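Local coordinates for protein aminopeptidase N (Francisella tularensis subsp. tularensis, PDB 5DLL) that probably releases N-terminal amino acids from intracellular peptides as a zinc-dependent aminopeptidase of the M1 family, at residues A653-N661 with K673-L681. Numbering follows the deposited sequence.
Sequences AVYQQCNDN and KRKLKGVCL
Val654, Cys658, Leu676 and Cys680 interdigitate where the two helices face each other. Branch CG1 of Val654 carries its side of the packing: it lies 3.6 Å from Leu676 CD2, the two side chains crossing at about a right angle, and also touches the sulfur of Cys680. Leu676 CD2 reaches on to Cys658 SG at 3.8 Å, so one methyl bridges residues a helical turn apart. Tyr655, its CG anti to the backbone N (chi1 176°), lays its ring across the second helix beside Lys677; CD1 meets Lys677 O at 3.4 Å, with the oxygen at the ring edge and in its plane, while CE1 rests 3.5 Å from Lys677 CG. The aliphatic part of Lys677 thus packs between this ring and Cys658, its CB 3.8 Å from Cys658 CB. Helices 648-658 and 668-685 run nearly antiparallel, their local axes 8.6 Å apart at an angle of 150°, as a neighbouring helix pair in the C-terminal ARM-repeat-like helical domain of this M1 peptidase, away from the zinc site. Where the first helix ends, Lys673 extends across its last turn and bends at chi4 (81°) to give NZ a hydrogen bond to Gln657 O, 3.3 Å long and in the carbonyl plane. A lysine beside this C-terminal carbonyl would probably complement the helix dipole. Asp660 OD2 approaches the CE methylene of Lys673, but its distance of 4.4 Å from NZ is beyond a salt bridge; OD1 accepts a hydrogen bond from Lys662 N. Beyond the shared packing, Lys677 NZ forms a salt bridge with Asp709, fixing the far end of that side chain, and Leu696 and Leu700 of helix 691-703 touch Tyr655. Helix 605-612 packs against Leu676 through Lys605, Ile608 and Ser609.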
loop_
_atom_site.group_PDB
_atom_site.type_symbol
_atom_site.label_atom_id
_atom_site.label_comp_id
_atom_site.label_asym_id
_atom_site.label_seq_id
_atom_site.Cartn_x
_atom_site.Cartn_y
_atom_site.Cartn_z
ATOM N N ALA A 653 30.753 8.460 -17.448
ATOM C CA ALA A 653 31.339 7.120 -17.564
ATOM C C ALA A 653 30.341 6.037 -17.161
ATOM O O ALA A 653 30.080 5.095 -17.920
ATOM C CB ALA A 653 32.596 7.019 -16.708
ATOM N N VAL A 654 29.776 6.193 -15.969
ATOM C CA VAL A 654 28.804 5.239 -15.449
ATOM C C VAL A 654 27.522 5.236 -16.287
ATOM O O VAL A 654 26.883 4.198 -16.429
ATOM C CB VAL A 654 28.481 5.505 -13.963
ATOM C CG1 VAL A 654 27.414 4.542 -13.463
ATOM C CG2 VAL A 654 29.736 5.367 -13.111
ATOM N N TYR A 655 27.148 6.379 -16.855
ATOM C CA TYR A 655 26.000 6.412 -17.759
ATOM C C TYR A 655 26.255 5.459 -18.914
ATOM O O TYR A 655 25.471 4.547 -19.148
ATOM C CB TYR A 655 25.723 7.824 -18.299
ATOM C CG TYR A 655 24.600 7.865 -19.325
ATOM C CD1 TYR A 655 23.269 7.980 -18.927
ATOM C CD2 TYR A 655 24.867 7.771 -20.692
ATOM C CE1 TYR A 655 22.239 8.005 -19.859
ATOM C CE2 TYR A 655 23.844 7.795 -21.632
ATOM C CZ TYR A 655 22.531 7.912 -21.211
ATOM O OH TYR A 655 21.511 7.941 -22.136
ATOM N N GLN A 656 27.364 5.665 -19.620
ATOM C CA GLN A 656 27.644 4.884 -20.828
ATOM C C GLN A 656 28.002 3.426 -20.519
ATOM O O GLN A 656 27.918 2.575 -21.406
ATOM C CB GLN A 656 28.712 5.560 -21.719
ATOM C CG GLN A 656 28.144 6.565 -22.735
ATOM C CD GLN A 656 27.228 5.936 -23.792
ATOM O OE1 GLN A 656 27.432 4.803 -24.216
ATOM N NE2 GLN A 656 26.222 6.678 -24.225
ATOM N N GLN A 657 28.366 3.127 -19.273
ATOM C CA GLN A 657 28.557 1.732 -18.860
ATOM C C GLN A 657 27.240 1.067 -18.423
ATOM O O GLN A 657 27.142 -0.161 -18.395
ATOM C CB GLN A 657 29.654 1.617 -17.790
ATOM C CG GLN A 657 29.195 1.529 -16.345
ATOM C CD GLN A 657 30.357 1.573 -15.362
ATOM O OE1 GLN A 657 31.470 1.990 -15.701
ATOM N NE2 GLN A 657 30.099 1.141 -14.132
ATOM N N CYS A 658 26.237 1.876 -18.082
ATOM C CA CYS A 658 24.874 1.385 -17.847
ATOM C C CYS A 658 24.030 1.391 -19.125
ATOM O O CYS A 658 23.058 0.644 -19.227
ATOM C CB CYS A 658 24.176 2.230 -16.782
ATOM S SG CYS A 658 24.934 2.159 -15.141
ATOM N N ASN A 659 24.403 2.238 -20.085
ATOM C CA ASN A 659 23.680 2.382 -21.351
ATOM C C ASN A 659 24.077 1.285 -22.332
ATOM O O ASN A 659 24.726 1.544 -23.350
ATOM C CB ASN A 659 23.962 3.768 -21.951
ATOM C CG ASN A 659 23.165 4.045 -23.217
ATOM O OD1 ASN A 659 23.711 4.536 -24.202
ATOM N ND2 ASN A 659 21.873 3.738 -23.194
ATOM N N ASP A 660 23.683 0.055 -22.018
ATOM C CA ASP A 660 24.074 -1.106 -22.815
ATOM C C ASP A 660 23.082 -1.324 -23.962
ATOM O O ASP A 660 22.107 -0.581 -24.099
ATOM C CB ASP A 660 24.234 -2.349 -21.924
ATOM C CG ASP A 660 22.910 -2.967 -21.519
ATOM O OD1 ASP A 660 22.329 -3.699 -22.337
ATOM O OD2 ASP A 660 22.460 -2.749 -20.377
ATOM N N ASN A 661 23.344 -2.338 -24.778
ATOM C CA ASN A 661 22.620 -2.548 -26.025
ATOM C C ASN A 661 21.804 -3.856 -26.033
ATOM O O ASN A 661 21.539 -4.432 -27.090
ATOM C CB ASN A 661 23.640 -2.535 -27.173
ATOM C CG ASN A 661 23.037 -2.124 -28.502
ATOM O OD1 ASN A 661 21.850 -1.816 -28.601
ATOM N ND2 ASN A 661 23.863 -2.122 -29.539
ATOM N N LYS A 673 20.159 -1.253 -13.630
ATOM C CA LYS A 673 21.025 -0.558 -14.592
ATOM C C LYS A 673 20.316 0.704 -15.086
ATOM O O LYS A 673 20.887 1.797 -15.061
ATOM C CB LYS A 673 21.345 -1.486 -15.782
ATOM C CG LYS A 673 22.795 -1.519 -16.251
ATOM C CD LYS A 673 23.100 -2.857 -16.929
ATOM C CE LYS A 673 24.255 -2.799 -17.927
ATOM N NZ LYS A 673 25.616 -2.863 -17.322
ATOM N N ARG A 674 19.058 0.534 -15.498
ATOM C CA ARG A 674 18.251 1.612 -16.081
ATOM C C ARG A 674 17.993 2.791 -15.152
ATOM O O ARG A 674 17.811 3.919 -15.615
ATOM C CB ARG A 674 16.900 1.076 -16.570
ATOM C CG ARG A 674 16.910 0.537 -17.990
ATOM C CD ARG A 674 15.500 0.239 -18.474
ATOM N NE ARG A 674 14.922 -0.909 -17.775
ATOM C CZ ARG A 674 15.095 -2.185 -18.123
ATOM N NH1 ARG A 674 15.835 -2.512 -19.177
ATOM N NH2 ARG A 674 14.518 -3.147 -17.409
ATOM N N LYS A 675 17.949 2.546 -13.849
ATOM C CA LYS A 675 17.687 3.643 -12.922
ATOM C C LYS A 675 18.961 4.357 -12.486
ATOM O O LYS A 675 18.947 5.578 -12.336
ATOM C CB LYS A 675 16.827 3.212 -11.731
ATOM C CG LYS A 675 17.353 2.073 -10.883
ATOM C CD LYS A 675 16.365 1.748 -9.770
ATOM C CE LYS A 675 15.053 1.184 -10.306
ATOM N NZ LYS A 675 14.147 0.721 -9.221
ATOM N N LEU A 676 20.059 3.625 -12.310
ATOM C CA LEU A 676 21.355 4.279 -12.095
ATOM C C LEU A 676 21.723 5.103 -13.327
ATOM O O LEU A 676 22.250 6.211 -13.206
ATOM C CB LEU A 676 22.468 3.272 -11.801
ATOM C CG LEU A 676 23.828 3.923 -11.501
ATOM C CD1 LEU A 676 23.747 4.768 -10.238
ATOM C CD2 LEU A 676 24.945 2.900 -11.377
ATOM N N LYS A 677 21.448 4.547 -14.506
ATOM C CA LYS A 677 21.587 5.283 -15.759
ATOM C C LYS A 677 20.816 6.606 -15.708
ATOM O O LYS A 677 21.331 7.644 -16.122
ATOM C CB LYS A 677 21.101 4.430 -16.933
ATOM C CG LYS A 677 21.010 5.192 -18.245
ATOM C CD LYS A 677 20.811 4.280 -19.441
ATOM C CE LYS A 677 19.509 3.506 -19.352
ATOM N NZ LYS A 677 19.104 3.001 -20.692
ATOM N N GLY A 678 19.582 6.555 -15.205
ATOM C CA GLY A 678 18.739 7.741 -15.066
ATOM C C GLY A 678 19.259 8.745 -14.053
ATOM O O GLY A 678 19.208 9.955 -14.294
ATOM N N VAL A 679 19.749 8.253 -12.916
ATOM C CA VAL A 679 20.346 9.121 -11.895
ATOM C C VAL A 679 21.548 9.861 -12.471
ATOM O O VAL A 679 21.699 11.065 -12.267
ATOM C CB VAL A 679 20.787 8.332 -10.644
ATOM C CG1 VAL A 679 21.603 9.213 -9.697
ATOM C CG2 VAL A 679 19.571 7.764 -9.928
ATOM N N CYS A 680 22.397 9.132 -13.189
ATOM C CA CYS A 680 23.539 9.731 -13.877
ATOM C C CYS A 680 23.099 10.855 -14.807
ATOM O O CYS A 680 23.645 11.953 -14.756
ATOM C CB CYS A 680 24.306 8.675 -14.679
ATOM S SG CYS A 680 25.193 7.477 -13.661
ATOM N N LEU A 681 22.097 10.574 -15.637
ATOM C CA LEU A 681 21.612 11.541 -16.625
ATOM C C LEU A 681 21.009 12.810 -16.005
ATOM O O LEU A 681 21.046 13.871 -16.630
ATOM C CB LEU A 681 20.593 10.881 -17.567
ATOM C CG LEU A 681 20.066 11.736 -18.730
ATOM C CD1 LEU A 681 21.202 12.267 -19.593
ATOM C CD2 LEU A 681 19.076 10.940 -19.567
#